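Local structure of beta-lactamase OXA-2 (Salmonella typhimurium, 1K38) at residues K189-E193 and M222-R228; A19-I23 and L214-T218; M196-V200 and R228-R233. The protein hydrolyses beta-lactam antibiotics, oxacillin among them, as a class D serine beta-lactamase and so confers antibiotic resistance. All blocks are in the same frame, centred on the assembly; numbering follows the deposited sequence.

Interaction 1 of 3, residues K189-E193 and M222-R228. With FMT (formic acid), chain C.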
loop_
_atom_site.group_PDB
_atom_site.type_symbol
_atom_site.label_atom_id
_atom_site.label_comp_id
_atom_site.label_asym_id
_atom_site.label_seq_id
_atom_site.Cartn_x
_atom_site.Cartn_y
_atom_site.Cartn_z
ATOM N N LYS A 189 -12.704 1.695 2.588
ATOM C CA LYS A 189 -13.550 0.510 2.647
ATOM C C LYS A 189 -15.013 0.910 2.533
ATOM O O LYS A 189 -15.478 1.813 3.230
ATOM C CB LYS A 189 -13.339 -0.237 3.966
ATOM C CG LYS A 189 -14.118 -1.549 4.061
ATOM C CD LYS A 189 -13.462 -2.631 3.213
ATOM C CE LYS A 189 -14.439 -3.752 2.889
ATOM N NZ LYS A 189 -15.467 -3.298 1.906
ATOM N N THR A 190 -15.735 0.233 1.647
ATOM C CA THR A 190 -17.154 0.497 1.471
ATOM C C THR A 190 -17.968 -0.414 2.376
ATOM O O THR A 190 -17.467 -1.417 2.898
ATOM C CB THR A 190 -17.605 0.216 0.036
ATOM O OG1 THR A 190 -17.229 -1.121 -0.316
ATOM C CG2 THR A 190 -16.980 1.193 -0.931
ATOM N N GLY A 191 -19.231 -0.051 2.556
ATOM C CA GLY A 191 -20.136 -0.848 3.358
ATOM C C GLY A 191 -21.561 -0.628 2.889
ATOM O O GLY A 191 -21.899 0.465 2.429
ATOM N N TRP A 192 -22.383 -1.672 2.972
ATOM C CA TRP A 192 -23.796 -1.588 2.601
ATOM C C TRP A 192 -24.555 -2.740 3.234
ATOM O O TRP A 192 -24.177 -3.898 3.075
ATOM C CB TRP A 192 -23.990 -1.649 1.082
ATOM C CG TRP A 192 -25.433 -1.478 0.679
ATOM C CD1 TRP A 192 -26.263 -0.449 1.027
ATOM C CD2 TRP A 192 -26.208 -2.349 -0.159
ATOM N NE1 TRP A 192 -27.502 -0.623 0.461
ATOM C CE2 TRP A 192 -27.497 -1.780 -0.273
ATOM C CE3 TRP A 192 -25.939 -3.554 -0.824
ATOM C CZ2 TRP A 192 -28.517 -2.375 -1.028
ATOM C CZ3 TRP A 192 -26.953 -4.146 -1.576
ATOM C CH2 TRP A 192 -28.226 -3.553 -1.670
ATOM N N GLU A 193 -25.623 -2.427 3.958
ATOM C CA GLU A 193 -26.410 -3.482 4.576
ATOM C C GLU A 193 -27.860 -3.467 4.107
ATOM O O GLU A 193 -28.728 -4.063 4.738
ATOM C CB GLU A 193 -26.326 -3.395 6.105
ATOM C CG GLU A 193 -26.435 -2.001 6.695
ATOM C CD GLU A 193 -27.779 -1.361 6.448
ATOM O OE1 GLU A 193 -28.074 -1.027 5.284
ATOM O OE2 GLU A 193 -28.544 -1.196 7.423
ATOM N N MET A 222 -29.168 -0.977 -4.597
ATOM C CA MET A 222 -27.932 -1.066 -5.374
ATOM C C MET A 222 -27.656 0.137 -6.272
ATOM O O MET A 222 -26.501 0.523 -6.460
ATOM C CB MET A 222 -27.918 -2.339 -6.226
ATOM C CG MET A 222 -27.832 -3.627 -5.424
ATOM S SD MET A 222 -26.487 -4.694 -5.993
ATOM C CE MET A 222 -25.205 -4.224 -4.840
ATOM N N ASP A 223 -28.710 0.728 -6.828
ATOM C CA ASP A 223 -28.560 1.874 -7.714
ATOM C C ASP A 223 -27.988 3.123 -7.043
ATOM O O ASP A 223 -27.588 4.062 -7.726
ATOM C CB ASP A 223 -29.901 2.226 -8.367
ATOM C CG ASP A 223 -30.422 1.119 -9.270
ATOM O OD1 ASP A 223 -29.629 0.581 -10.072
ATOM O OD2 ASP A 223 -31.625 0.795 -9.184
ATOM N N ASP A 224 -27.948 3.139 -5.711
ATOM C CA ASP A 224 -27.410 4.294 -4.987
ATOM C C ASP A 224 -25.960 4.112 -4.552
ATOM O O ASP A 224 -25.313 5.071 -4.143
ATOM C CB ASP A 224 -28.225 4.595 -3.722
ATOM C CG ASP A 224 -29.567 5.219 -4.015
ATOM O OD1 ASP A 224 -29.731 5.807 -5.103
ATOM O OD2 ASP A 224 -30.455 5.136 -3.134
ATOM N N LEU A 225 -25.446 2.891 -4.644
ATOM C CA LEU A 225 -24.090 2.623 -4.186
ATOM C C LEU A 225 -22.983 3.459 -4.820
ATOM O O LEU A 225 -22.017 3.809 -4.144
ATOM C CB LEU A 225 -23.780 1.129 -4.323
ATOM C CG LEU A 225 -24.744 0.250 -3.509
ATOM C CD1 LEU A 225 -24.276 -1.187 -3.542
ATOM C CD2 LEU A 225 -24.822 0.745 -2.065
ATOM N N PHE A 226 -23.115 3.803 -6.099
ATOM C CA PHE A 226 -22.077 4.601 -6.747
ATOM C C PHE A 226 -21.941 5.981 -6.104
ATOM O O PHE A 226 -20.890 6.615 -6.192
ATOM C CB PHE A 226 -22.370 4.776 -8.245
ATOM C CG PHE A 226 -23.419 5.814 -8.545
ATOM C CD1 PHE A 226 -24.775 5.525 -8.399
ATOM C CD2 PHE A 226 -23.045 7.094 -8.950
ATOM C CE1 PHE A 226 -25.743 6.498 -8.654
ATOM C CE2 PHE A 226 -24.008 8.072 -9.205
ATOM C CZ PHE A 226 -25.357 7.769 -9.055
ATOM N N LYS A 227 -23.007 6.440 -5.458
ATOM C CA LYS A 227 -23.021 7.754 -4.827
ATOM C C LYS A 227 -22.048 7.889 -3.664
ATOM O O LYS A 227 -21.621 8.995 -3.337
ATOM C CB LYS A 227 -24.435 8.085 -4.343
ATOM C CG LYS A 227 -25.475 8.053 -5.447
ATOM C CD LYS A 227 -26.854 8.326 -4.889
ATOM C CE LYS A 227 -27.906 8.291 -5.985
ATOM N NZ LYS A 227 -29.237 8.696 -5.462
ATOM N N ARG A 228 -21.711 6.770 -3.034
ATOM C CA ARG A 228 -20.793 6.798 -1.902
ATOM C C ARG A 228 -19.462 7.408 -2.318
ATOM O O ARG A 228 -19.017 8.406 -1.745
ATOM C CB ARG A 228 -20.594 5.384 -1.359
ATOM C CG ARG A 228 -21.875 4.763 -0.805
ATOM C CD ARG A 228 -21.670 3.313 -0.417
ATOM N NE ARG A 228 -21.229 2.511 -1.559
ATOM C CZ ARG A 228 -20.976 1.208 -1.508
ATOM N NH1 ARG A 228 -21.118 0.546 -0.368
ATOM N NH2 ARG A 228 -20.574 0.569 -2.602
HETATM C C FMT C . -20.393 -2.927 0.325
HETATM O O1 FMT C . -20.909 -2.030 -0.777
HETATM O O2 FMT C . -18.884 -3.206 0.172
#

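Interaction 2 of 3, residues A19-I23 and L214-T218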
loop_
_atom_site.group_PDB
_atom_site.type_symbol
_atom_site.label_atom_id
_atom_site.label_comp_id
_atom_site.label_asym_id
_atom_site.label_seq_id
_atom_site.Cartn_x
_atom_site.Cartn_y
_atom_site.Cartn_z
ATOM N N ALA A 19 -28.785 12.571 -2.882
ATOM C CA ALA A 19 -28.548 11.691 -1.751
ATOM C C ALA A 19 -28.751 12.399 -0.421
ATOM O O ALA A 19 -28.633 13.622 -0.323
ATOM C CB ALA A 19 -27.130 11.125 -1.825
ATOM N N LYS A 20 -29.066 11.612 0.599
ATOM C CA LYS A 20 -29.260 12.130 1.943
ATOM C C LYS A 20 -28.249 11.417 2.829
ATOM O O LYS A 20 -28.197 10.191 2.860
ATOM C CB LYS A 20 -30.680 11.841 2.432
ATOM C CG LYS A 20 -31.771 12.473 1.576
ATOM C CD LYS A 20 -31.636 13.989 1.524
ATOM C CE LYS A 20 -32.702 14.610 0.636
ATOM N NZ LYS A 20 -32.556 16.089 0.551
ATOM N N GLY A 21 -27.431 12.180 3.540
ATOM C CA GLY A 21 -26.449 11.550 4.395
ATOM C C GLY A 21 -25.587 12.527 5.159
ATOM O O GLY A 21 -25.953 13.685 5.360
ATOM N N THR A 22 -24.425 12.043 5.579
ATOM C CA THR A 22 -23.483 12.843 6.349
ATOM C C THR A 22 -22.058 12.517 5.928
ATOM O O THR A 22 -21.799 11.483 5.321
ATOM C CB THR A 22 -23.611 12.535 7.862
ATOM O OG1 THR A 22 -22.745 13.396 8.614
ATOM C CG2 THR A 22 -23.229 11.077 8.148
ATOM N N ILE A 23 -21.142 13.429 6.217
ATOM C CA ILE A 23 -19.739 13.192 5.939
ATOM C C ILE A 23 -18.900 14.007 6.904
ATOM O O ILE A 23 -19.225 15.152 7.226
ATOM C CB ILE A 23 -19.321 13.540 4.479
ATOM C CG1 ILE A 23 -17.874 13.088 4.247
ATOM C CG2 ILE A 23 -19.449 15.041 4.217
ATOM C CD1 ILE A 23 -17.385 13.266 2.820
ATOM N N LEU A 214 -18.250 8.801 5.344
ATOM C CA LEU A 214 -19.547 9.185 4.814
ATOM C C LEU A 214 -20.534 8.044 4.861
ATOM O O LEU A 214 -20.162 6.887 4.701
ATOM C CB LEU A 214 -19.422 9.636 3.345
ATOM C CG LEU A 214 -20.721 9.739 2.511
ATOM C CD1 LEU A 214 -20.557 10.808 1.453
ATOM C CD2 LEU A 214 -21.067 8.390 1.854
ATOM N N ASN A 215 -21.792 8.368 5.136
ATOM C CA ASN A 215 -22.833 7.360 5.047
ATOM C C ASN A 215 -24.047 8.054 4.461
ATOM O O ASN A 215 -24.235 9.262 4.637
ATOM C CB ASN A 215 -23.134 6.618 6.379
ATOM C CG ASN A 215 -23.709 7.496 7.470
ATOM O OD1 ASN A 215 -24.768 8.108 7.319
ATOM N ND2 ASN A 215 -23.023 7.528 8.606
ATOM N N ILE A 216 -24.816 7.297 3.691
ATOM C CA ILE A 216 -26.012 7.814 3.043
ATOM C C ILE A 216 -27.094 6.756 3.052
ATOM O O ILE A 216 -26.807 5.563 3.120
ATOM C CB ILE A 216 -25.768 8.176 1.554
ATOM C CG1 ILE A 216 -25.154 6.982 0.810
ATOM C CG2 ILE A 216 -24.884 9.418 1.452
ATOM C CD1 ILE A 216 -25.096 7.165 -0.698
ATOM N N ASP A 217 -28.345 7.193 2.994
ATOM C CA ASP A 217 -29.434 6.234 2.935
ATOM C C ASP A 217 -29.438 5.734 1.495
ATOM O O ASP A 217 -28.989 6.439 0.588
ATOM C CB ASP A 217 -30.770 6.905 3.255
ATOM C CG ASP A 217 -30.809 7.474 4.650
ATOM O OD1 ASP A 217 -30.185 6.871 5.546
ATOM O OD2 ASP A 217 -31.476 8.512 4.855
ATOM N N THR A 218 -29.937 4.522 1.280
ATOM C CA THR A 218 -29.977 3.967 -0.071
ATOM C C THR A 218 -31.380 3.503 -0.456
ATOM O O THR A 218 -31.640 2.307 -0.565
ATOM C CB THR A 218 -29.002 2.777 -0.223
ATOM O OG1 THR A 218 -29.381 1.722 0.669
ATOM C CG2 THR A 218 -27.574 3.217 0.087
HETATM O O HOH W 1 -29.779 8.949 -0.350
#

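Interaction 3 of 3, residues M196-V200 and R228-R233. With FMT (formic acid), chain C.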
loop_
_atom_site.group_PDB
_atom_site.type_symbol
_atom_site.label_atom_id
_atom_site.label_comp_id
_atom_site.label_asym_id
_atom_site.label_seq_id
_atom_site.Cartn_x
_atom_site.Cartn_y
_atom_site.Cartn_z
ATOM N N MET A 196 -28.491 1.462 4.192
ATOM C CA MET A 196 -27.447 2.396 4.608
ATOM C C MET A 196 -26.130 2.054 3.918
ATOM O O MET A 196 -25.705 0.902 3.936
ATOM C CB MET A 196 -27.272 2.298 6.131
ATOM C CG MET A 196 -25.881 2.645 6.642
ATOM S SD MET A 196 -25.782 4.314 7.289
ATOM C CE MET A 196 -26.595 5.233 6.034
ATOM N N GLY A 197 -25.480 3.055 3.326
ATOM C CA GLY A 197 -24.216 2.811 2.651
ATOM C C GLY A 197 -23.094 3.662 3.219
ATOM O O GLY A 197 -23.319 4.810 3.599
ATOM N N TRP A 198 -21.889 3.101 3.273
ATOM C CA TRP A 198 -20.713 3.799 3.808
ATOM C C TRP A 198 -19.518 3.824 2.867
ATOM O O TRP A 198 -19.389 3.002 1.968
ATOM C CB TRP A 198 -20.125 3.083 5.032
ATOM C CG TRP A 198 -20.883 2.988 6.297
ATOM C CD1 TRP A 198 -21.720 1.979 6.677
ATOM C CD2 TRP A 198 -20.737 3.842 7.436
ATOM N NE1 TRP A 198 -22.094 2.143 7.993
ATOM C CE2 TRP A 198 -21.505 3.280 8.482
ATOM C CE3 TRP A 198 -20.025 5.026 7.679
ATOM C CZ2 TRP A 198 -21.582 3.860 9.753
ATOM C CZ3 TRP A 198 -20.101 5.604 8.945
ATOM C CH2 TRP A 198 -20.875 5.018 9.966
ATOM N N TRP A 199 -18.634 4.782 3.119
ATOM C CA TRP A 199 -17.329 4.824 2.473
ATOM C C TRP A 199 -16.501 5.570 3.500
ATOM O O TRP A 199 -16.791 6.721 3.837
ATOM C CB TRP A 199 -17.268 5.524 1.112
ATOM C CG TRP A 199 -16.013 5.057 0.357
ATOM C CD1 TRP A 199 -15.473 3.792 0.375
ATOM C CD2 TRP A 199 -15.195 5.820 -0.539
ATOM N NE1 TRP A 199 -14.379 3.725 -0.456
ATOM C CE2 TRP A 199 -14.185 4.954 -1.030
ATOM C CE3 TRP A 199 -15.215 7.148 -0.978
ATOM C CZ2 TRP A 199 -13.210 5.377 -1.940
ATOM C CZ3 TRP A 199 -14.245 7.570 -1.881
ATOM C CH2 TRP A 199 -13.256 6.687 -2.354
ATOM N N VAL A 200 -15.516 4.876 4.058
ATOM C CA VAL A 200 -14.646 5.477 5.061
ATOM C C VAL A 200 -13.204 5.162 4.707
ATOM O O VAL A 200 -12.923 4.155 4.052
ATOM C CB VAL A 200 -14.959 4.944 6.481
ATOM C CG1 VAL A 200 -16.450 5.092 6.770
ATOM C CG2 VAL A 200 -14.525 3.489 6.621
ATOM N N ARG A 228 -21.711 6.770 -3.034
ATOM C CA ARG A 228 -20.793 6.798 -1.902
ATOM C C ARG A 228 -19.462 7.408 -2.318
ATOM O O ARG A 228 -19.017 8.406 -1.745
ATOM C CB ARG A 228 -20.594 5.384 -1.359
ATOM C CG ARG A 228 -21.875 4.763 -0.805
ATOM C CD ARG A 228 -21.670 3.313 -0.417
ATOM N NE ARG A 228 -21.229 2.511 -1.559
ATOM C CZ ARG A 228 -20.976 1.208 -1.508
ATOM N NH1 ARG A 228 -21.118 0.546 -0.368
ATOM N NH2 ARG A 228 -20.574 0.569 -2.602
ATOM N N GLU A 229 -18.828 6.820 -3.326
ATOM C CA GLU A 229 -17.558 7.349 -3.806
ATOM C C GLU A 229 -17.713 8.667 -4.561
ATOM O O GLU A 229 -16.848 9.543 -4.476
ATOM C CB GLU A 229 -16.851 6.330 -4.709
ATOM C CG GLU A 229 -16.147 5.215 -3.953
ATOM C CD GLU A 229 -15.122 4.484 -4.808
ATOM O OE1 GLU A 229 -14.410 5.151 -5.592
ATOM O OE2 GLU A 229 -15.014 3.246 -4.685
ATOM N N ALA A 230 -18.812 8.824 -5.291
ATOM C CA ALA A 230 -19.016 10.049 -6.057
ATOM C C ALA A 230 -19.028 11.290 -5.167
ATOM O O ALA A 230 -18.368 12.283 -5.465
ATOM C CB ALA A 230 -20.311 9.962 -6.856
ATOM N N ILE A 231 -19.785 11.235 -4.077
ATOM C CA ILE A 231 -19.871 12.369 -3.168
ATOM C C ILE A 231 -18.539 12.638 -2.466
ATOM O O ILE A 231 -18.068 13.773 -2.432
ATOM C CB ILE A 231 -20.987 12.145 -2.122
ATOM C CG1 ILE A 231 -22.336 12.045 -2.843
ATOM C CG2 ILE A 231 -21.004 13.289 -1.110
ATOM C CD1 ILE A 231 -23.478 11.557 -1.972
ATOM N N VAL A 232 -17.924 11.598 -1.910
ATOM C CA VAL A 232 -16.653 11.780 -1.224
ATOM C C VAL A 232 -15.569 12.314 -2.152
ATOM O O VAL A 232 -14.844 13.247 -1.798
ATOM C CB VAL A 232 -16.151 10.462 -0.599
ATOM C CG1 VAL A 232 -14.769 10.676 0.017
ATOM C CG2 VAL A 232 -17.128 9.990 0.465
ATOM N N ARG A 233 -15.447 11.728 -3.337
ATOM C CA ARG A 233 -14.429 12.179 -4.273
ATOM C C ARG A 233 -14.633 13.633 -4.684
ATOM O O ARG A 233 -13.665 14.379 -4.810
ATOM C CB ARG A 233 -14.392 11.272 -5.506
ATOM C CG ARG A 233 -13.812 9.889 -5.228
ATOM C CD ARG A 233 -13.854 9.016 -6.474
ATOM N NE ARG A 233 -13.315 7.678 -6.236
ATOM C CZ ARG A 233 -12.027 7.362 -6.322
ATOM N NH1 ARG A 233 -11.132 8.288 -6.645
ATOM N NH2 ARG A 233 -11.631 6.118 -6.076
HETATM C C FMT C . -20.393 -2.927 0.325
HETATM O O1 FMT C . -20.909 -2.030 -0.777
HETATM O O2 FMT C . -18.884 -3.206 0.172
#

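Interaction 1 of 3, residues K189-E193 and M222-R228
A formic acid molecule (FMT), probably from the crystallisation liquor, is held by both segments at once. Arg228 NH1 donates to FMT O1 at 2.6 Å with an N-H...O angle of 159°, Arg228 NH2 adds a weak bond to FMT O1 at 3.2 Å, and Thr190 OG1 donates to FMT O2 at 2.7 Å; FMT is also hydrogen-bonded to Ser99 OG. The same arginine spans the two segments directly, since NH1 of Arg228 also donates to Gly191 O at 2.9 Å, although the angle of 135° is well short of linear. Within its own segment Arg228 NE bonds to Leu225 O at 3.0 Å (147°), while Thr190 CB lies over one face of the guanidinium, 3.6 Å from Arg228 NH1. Lys189, Thr190 and Gly191 form the Lys-Thr-Gly motif of serine beta-lactamases, on the strand that borders the active site, and are assigned to substrate binding by similarity. An arginine with a carboxyl group beside this motif is consistent with recognition of the beta-lactam carboxylate. Beyond Gly191 the contact becomes apolar. Leu225 CD2 sits 3.6 Å from the centroid of the five-membered ring of Trp192, only 14° off the normal, a CH-pi contact over the face. Met222 approaches the six-membered ring obliquely: Met222 CE is 3.7 Å from Trp192 CZ3, and Met222 SD is 5.4 Å from the ring centroid, 51° off the normal, a Met-aromatic contact. Trp192 NE1 hydrogen-bonds Thr218 OG1, just past strand 208-217.

Interaction 2 of 3, residues A19-I23 and L214-T218
Three backbone hydrogen bonds join the segments. Thr22 N donates to Asn215 O at 2.9 Å (163°) and Asn215 N returns a bond to Thr22 O at 3.1 Å (154°), which makes Thr22 and Asn215 an antiparallel hydrogen-bonded pair; farther along, Asp217 N donates to Lys20 O at 3.0 Å (159°). A water extends the link, accepting from Lys20 N at 2.9 Å and donating to Asp217 O at 2.8 Å. The non-hydrogen-bonded pairs, Gly21 with Ile216 and Ile23 with Leu214, bring their CA atoms to 4.0 and 4.2 Å. CA-H...O contacts fill in between: Gly21 CA lies 3.2 Å from Asn215 O. Likewise, Leu214 CA lies 3.3 Å from Thr22 O. With axes 4.8 Å apart and 175° between their directions, these are adjacent antiparallel strands of the central sheet of the transpeptidase-like fold. At Gly21 an ideal CB would lie 2.5 Å from Ile216 CG2 and 2.2 Å from Asn215 O, both clashes. Without it, Ile216 CG2 rests 4.0 Å from Gly21 CA. On the face carrying Leu214, Ile216 and Ile23, Ile23 CG1 meets Leu214 CB at 3.9 Å, and helices 11-16 and 226-238 cover these residues. The other face is more polar: Thr22 OG1 bonds to Phe38 O and Asn215 OD1 to Arg42 NE. Thr22 CG2 packs on Asn215 OD1 at 3.4 Å. Arg42 also forms a salt bridge with Asp217 at the strand end. Main-chain bonds thus fix the pairing, and the side chains give the sheet one apolar, helix-covered face and one with polar groups bonded elsewhere in the fold.

Interaction 3 of 3, residues M196-V200 and R228-R233
Helix 226-238 packs here on the central sheet beside the substrate pocket: the Trp199 side chain lies about 3 Å (nearest atoms) from that of Thr190, a substrate-binding residue by similarity, and Arg228 NH1 donates to FMT O1 at 2.6 Å. The two segment axes approach to 8.5 Å and cross at -45°. Trp199 points toward the helix and contributes 137 of the 335 Å² buried. Glu229 CG stands 3.3 Å from the centroid of its six-membered ring, 3° off the normal, a CH-pi contact over the face. At the ring edge Val232 CB reaches Trp199 CE3 at 3.5 Å, and Arg233 NE lies 4.0 Å from Trp199 CH2, which sits over one face of the arginine's guanidinium. This helix follows the last long strand of the sheet and lies against its face, as in the transpeptidase-like fold shared with penicillin-binding proteins. Gly197 C is 3.9 Å from Arg228 CD; an ideal CB on the glycine would come within a tight 3.1 Å of that CD. Trp198 O approaches Arg228 CD at 3.3 Å, while the Trp198 side chain leaves on the other side of the sheet. No hydrogen bond links the segments. The charged ends find partners elsewhere: Arg233 NE bonds to Glu229 OE1 at 2.8 Å in a salt bridge, Arg233 also pairs with Glu179, and Glu229 with Arg182 of the second subunit.

Overall arrangement
The three contacts describe one piece of sheet and the helix that follows it. Strand 196-205 lies between strands 184-192 and 208-217, and 21-27 continues the sheet beyond 208-217. Gly191 O accepts from Trp198 N at 2.8 Å, and Gly197 N donates to Ile216 O at 2.8 Å. Interactions 1 and 3 share Arg228, their centres about 7 Å apart; its guanidinium reaches the Gly191 carbonyl and the FMT site, while its CB and CD pack on strand 196-205. Interactions 1 and 2 touch through Trp192 NE1 and Thr218 OG1, 3.0 Å apart. The pocket side is interaction 1, where Gly191 lies about 4 Å (nearest atoms) from the side chain of Ser51, the predicted acyl-ester serine.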